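Local coordinates for protein probable sugar kinase (Clostridium perfringens, PDB 3KZH) that probably phosphorylates a sugar as a kinase of the pfkB (ribokinase) family, and binds beta-D-glucopyranose, at residues A[16-27]-A[97-105]. Sequence-based numbering, arbitrary orientation.
Sequences VVDVFGFSKASY and PTYLAILDE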
loop_
_atom_site.group_PDB
_atom_site.type_symbol
_atom_site.label_atom_id
_atom_site.label_comp_id
_atom_site.label_asym_id
_atom_site.label_seq_id
_atom_site.Cartn_x
_atom_site.Cartn_y
_atom_site.Cartn_z
ATOM N N VAL A 16 -4.628 -11.261 -1.448
ATOM C CA VAL A 16 -3.851 -10.583 -2.477
ATOM C C VAL A 16 -4.107 -9.080 -2.444
ATOM O O VAL A 16 -5.244 -8.649 -2.258
ATOM C CB VAL A 16 -4.217 -11.091 -3.914
ATOM C CG1 VAL A 16 -3.252 -10.501 -4.965
ATOM C CG2 VAL A 16 -4.227 -12.619 -3.991
ATOM N N VAL A 17 -3.043 -8.293 -2.614
ATOM C CA VAL A 17 -3.166 -6.839 -2.702
ATOM C C VAL A 17 -2.953 -6.500 -4.184
ATOM O O VAL A 17 -1.899 -6.796 -4.731
ATOM C CB VAL A 17 -2.110 -6.071 -1.837
ATOM C CG1 VAL A 17 -2.235 -4.555 -2.054
ATOM C CG2 VAL A 17 -2.301 -6.363 -0.360
ATOM N N ASP A 18 -3.971 -5.942 -4.835
ATOM C CA ASP A 18 -3.885 -5.538 -6.243
ATOM C C ASP A 18 -3.493 -4.058 -6.363
ATOM O O ASP A 18 -4.059 -3.206 -5.681
ATOM C CB ASP A 18 -5.222 -5.755 -6.953
ATOM C CG ASP A 18 -5.538 -7.221 -7.201
ATOM O OD1 ASP A 18 -4.636 -7.984 -7.593
ATOM O OD2 ASP A 18 -6.714 -7.602 -7.040
ATOM N N VAL A 19 -2.470 -3.774 -7.171
ATOM C CA VAL A 19 -1.994 -2.400 -7.412
ATOM C C VAL A 19 -2.094 -2.151 -8.923
ATOM O O VAL A 19 -1.307 -2.680 -9.708
ATOM C CB VAL A 19 -0.529 -2.173 -6.908
ATOM C CG1 VAL A 19 -0.179 -0.686 -6.953
ATOM C CG2 VAL A 19 -0.344 -2.691 -5.477
ATOM N N PHE A 20 -3.090 -1.366 -9.313
ATOM C CA PHE A 20 -3.360 -1.066 -10.715
ATOM C C PHE A 20 -3.054 0.370 -11.129
ATOM O O PHE A 20 -3.494 1.318 -10.478
ATOM C CB PHE A 20 -4.829 -1.353 -11.042
ATOM C CG PHE A 20 -5.189 -2.813 -11.093
ATOM C CD1 PHE A 20 -4.647 -3.656 -12.081
ATOM C CD2 PHE A 20 -6.137 -3.342 -10.190
ATOM C CE1 PHE A 20 -5.043 -5.023 -12.184
ATOM C CE2 PHE A 20 -6.549 -4.709 -10.276
ATOM C CZ PHE A 20 -5.996 -5.550 -11.279
ATOM N N GLY A 21 -2.323 0.514 -12.233
ATOM C CA GLY A 21 -1.991 1.826 -12.767
ATOM C C GLY A 21 -2.710 2.037 -14.082
ATOM O O GLY A 21 -2.433 1.337 -15.053
ATOM N N PHE A 22 -3.662 2.969 -14.097
ATOM C CA PHE A 22 -4.451 3.285 -15.291
ATOM C C PHE A 22 -3.867 4.508 -15.991
ATOM O O PHE A 22 -3.801 5.578 -15.389
ATOM C CB PHE A 22 -5.914 3.586 -14.916
ATOM C CG PHE A 22 -6.627 2.446 -14.238
ATOM C CD1 PHE A 22 -7.439 1.563 -14.982
ATOM C CD2 PHE A 22 -6.509 2.250 -12.844
ATOM C CE1 PHE A 22 -8.129 0.486 -14.346
ATOM C CE2 PHE A 22 -7.192 1.183 -12.199
ATOM C CZ PHE A 22 -8.004 0.299 -12.954
ATOM N N SER A 23 -3.485 4.359 -17.261
ATOM C CA SER A 23 -2.915 5.463 -18.048
ATOM C C SER A 23 -3.935 6.558 -18.375
ATOM O O SER A 23 -5.036 6.259 -18.839
ATOM C CB SER A 23 -2.303 4.953 -19.361
ATOM O OG SER A 23 -1.172 4.126 -19.165
ATOM N N LYS A 24 -3.565 7.811 -18.083
ATOM C CA LYS A 24 -4.404 8.991 -18.352
ATOM C C LYS A 24 -3.848 9.803 -19.536
ATOM O O LYS A 24 -4.162 10.981 -19.724
ATOM C CB LYS A 24 -4.547 9.866 -17.093
ATOM C CG LYS A 24 -5.399 9.246 -15.974
ATOM C CD LYS A 24 -6.844 9.043 -16.413
ATOM C CE LYS A 24 -7.632 8.253 -15.398
ATOM N NZ LYS A 24 -9.026 8.034 -15.874
ATOM N N ALA A 25 -2.997 9.134 -20.307
ATOM C CA ALA A 25 -2.353 9.652 -21.509
ATOM C C ALA A 25 -1.938 8.428 -22.307
ATOM O O ALA A 25 -1.883 7.322 -21.747
ATOM C CB ALA A 25 -1.130 10.468 -21.168
ATOM N N SER A 26 -1.622 8.630 -23.592
ATOM C CA SER A 26 -1.196 7.551 -24.489
ATOM C C SER A 26 0.013 6.785 -23.967
ATOM O O SER A 26 1.055 7.378 -23.686
ATOM C CB SER A 26 -0.902 8.087 -25.895
ATOM O OG SER A 26 -2.098 8.448 -26.567
ATOM N N TYR A 27 -0.168 5.475 -23.781
ATOM C CA TYR A 27 0.891 4.596 -23.280
ATOM C C TYR A 27 1.981 4.339 -24.325
ATOM O O TYR A 27 1.708 4.205 -25.521
ATOM C CB TYR A 27 0.309 3.261 -22.762
ATOM C CG TYR A 27 1.352 2.282 -22.247
ATOM C CD1 TYR A 27 1.974 2.487 -21.001
ATOM C CD2 TYR A 27 1.812 1.213 -23.058
ATOM C CE1 TYR A 27 3.044 1.660 -20.568
ATOM C CE2 TYR A 27 2.883 0.386 -22.644
ATOM C CZ TYR A 27 3.490 0.616 -21.398
ATOM O OH TYR A 27 4.525 -0.185 -20.980
ATOM N N PRO A 97 1.214 -11.710 -1.095
ATOM C CA PRO A 97 0.789 -11.832 -2.498
ATOM C C PRO A 97 0.289 -10.506 -3.074
ATOM O O PRO A 97 -0.577 -9.846 -2.495
ATOM C CB PRO A 97 -0.299 -12.887 -2.423
ATOM C CG PRO A 97 0.237 -13.788 -1.405
ATOM C CD PRO A 97 0.734 -12.876 -0.326
ATOM N N THR A 98 0.966 -10.063 -4.128
ATOM C CA THR A 98 0.667 -8.795 -4.780
ATOM C C THR A 98 0.677 -8.922 -6.291
ATOM O O THR A 98 1.489 -9.646 -6.860
ATOM C CB THR A 98 1.699 -7.707 -4.349
ATOM O OG1 THR A 98 1.744 -7.637 -2.919
ATOM C CG2 THR A 98 1.338 -6.312 -4.904
ATOM N N TYR A 99 -0.257 -8.224 -6.921
ATOM C CA TYR A 99 -0.353 -8.199 -8.370
ATOM C C TYR A 99 -0.275 -6.736 -8.810
ATOM O O TYR A 99 -1.198 -5.954 -8.575
ATOM C CB TYR A 99 -1.649 -8.866 -8.849
ATOM C CG TYR A 99 -1.796 -8.936 -10.354
ATOM C CD1 TYR A 99 -0.954 -9.763 -11.128
ATOM C CD2 TYR A 99 -2.772 -8.162 -11.017
ATOM C CE1 TYR A 99 -1.084 -9.817 -12.551
ATOM C CE2 TYR A 99 -2.913 -8.204 -12.428
ATOM C CZ TYR A 99 -2.065 -9.032 -13.184
ATOM O OH TYR A 99 -2.204 -9.071 -14.552
ATOM N N LEU A 100 0.863 -6.379 -9.400
ATOM C CA LEU A 100 1.120 -5.031 -9.897
ATOM C C LEU A 100 0.903 -5.003 -11.410
ATOM O O LEU A 100 1.620 -5.668 -12.141
ATOM C CB LEU A 100 2.551 -4.610 -9.532
ATOM C CG LEU A 100 3.196 -3.325 -10.076
ATOM C CD1 LEU A 100 2.379 -2.083 -9.724
ATOM C CD2 LEU A 100 4.593 -3.215 -9.509
ATOM N N ALA A 101 -0.089 -4.242 -11.866
ATOM C CA ALA A 101 -0.381 -4.146 -13.295
ATOM C C ALA A 101 -0.577 -2.744 -13.819
ATOM O O ALA A 101 -1.216 -1.914 -13.181
ATOM C CB ALA A 101 -1.589 -4.981 -13.655
ATOM N N ILE A 102 -0.034 -2.500 -15.010
ATOM C CA ILE A 102 -0.159 -1.209 -15.677
ATOM C C ILE A 102 -1.064 -1.383 -16.900
ATOM O O ILE A 102 -0.821 -2.242 -17.749
ATOM C CB ILE A 102 1.244 -0.609 -16.033
ATOM C CG1 ILE A 102 1.920 -0.138 -14.740
ATOM C CG2 ILE A 102 1.119 0.551 -17.035
ATOM C CD1 ILE A 102 3.364 0.210 -14.855
ATOM N N LEU A 103 -2.143 -0.602 -16.925
ATOM C CA LEU A 103 -3.120 -0.621 -18.011
ATOM C C LEU A 103 -2.960 0.608 -18.906
ATOM O O LEU A 103 -2.507 1.663 -18.441
ATOM C CB LEU A 103 -4.561 -0.662 -17.469
ATOM C CG LEU A 103 -5.094 -1.660 -16.427
ATOM C CD1 LEU A 103 -4.614 -3.068 -16.684
ATOM C CD2 LEU A 103 -4.674 -1.229 -15.039
ATOM N N ASP A 104 -3.324 0.467 -20.185
ATOM C CA ASP A 104 -3.240 1.576 -21.131
ATOM C C ASP A 104 -4.502 2.442 -21.116
ATOM O O ASP A 104 -5.385 2.223 -20.286
ATOM C CB ASP A 104 -2.848 1.108 -22.557
ATOM C CG ASP A 104 -3.850 0.142 -23.210
ATOM O OD1 ASP A 104 -3.477 -0.438 -24.252
ATOM O OD2 ASP A 104 -4.988 -0.032 -22.733
ATOM N N GLU A 105 -4.566 3.416 -22.025
ATOM C CA GLU A 105 -5.694 4.347 -22.166
ATOM C C GLU A 105 -7.034 3.675 -22.505
ATOM O O GLU A 105 -8.105 4.247 -22.272
ATOM C CB GLU A 105 -5.363 5.417 -23.227
ATOM C CG GLU A 105 -5.070 4.887 -24.657
ATOM C CD GLU A 105 -3.594 4.577 -24.933
ATOM O OE1 GLU A 105 -2.841 4.219 -23.996
ATOM O OE2 GLU A 105 -3.185 4.699 -26.110
#
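Over one face of the Phe22 ring sits Leu103 CD2, a CH-pi contact 4.0 Å from the ring centroid and 15° off its normal, displaced toward the rim. The Tyr99 ring is met at its edge, near its own plane, by Phe20 CE1 and by Asp18 OD1, whose carboxylate plane is turned 84° from the ring plane. These groups share one face of the small four-stranded lid sheet that projects from the main domain, as in ribokinase-like sugar kinases, and strands 16-23 and 98-103 are its parallel central pair. Phe20 leans across the gap, its CD1 3.7 Å from Ala101 CB and also against Leu103 CD2; Leu103 CD2 thus touches both Phe20 and Phe22.

On the other face, Val19 is the hub: CG1, anti to the backbone N (chi1 -170°), meets Leu100 CD1, while CG2 lies 4.0 Å from Thr98 CG2. Val17, Val19 and Thr98 pack there on His70 of helix 69-81. Six parallel-strand backbone bonds run from Val17 N to Pro97 O through to Leu103 N and Gly21 O.

Farther along, the lid meets the second subunit, where Tyr27 OH bonds Ser111 OG of that chain. Tyr27 N donates to Glu105 OE1 at 3.0 Å, from above the carboxylate plane. At the strand ends Leu103 O is gripped twice by Ser23: the backbone N reaches it at 3.1 Å from above the carbonyl plane, whereas OG donates to it at 2.9 Å within that plane, on a lone pair.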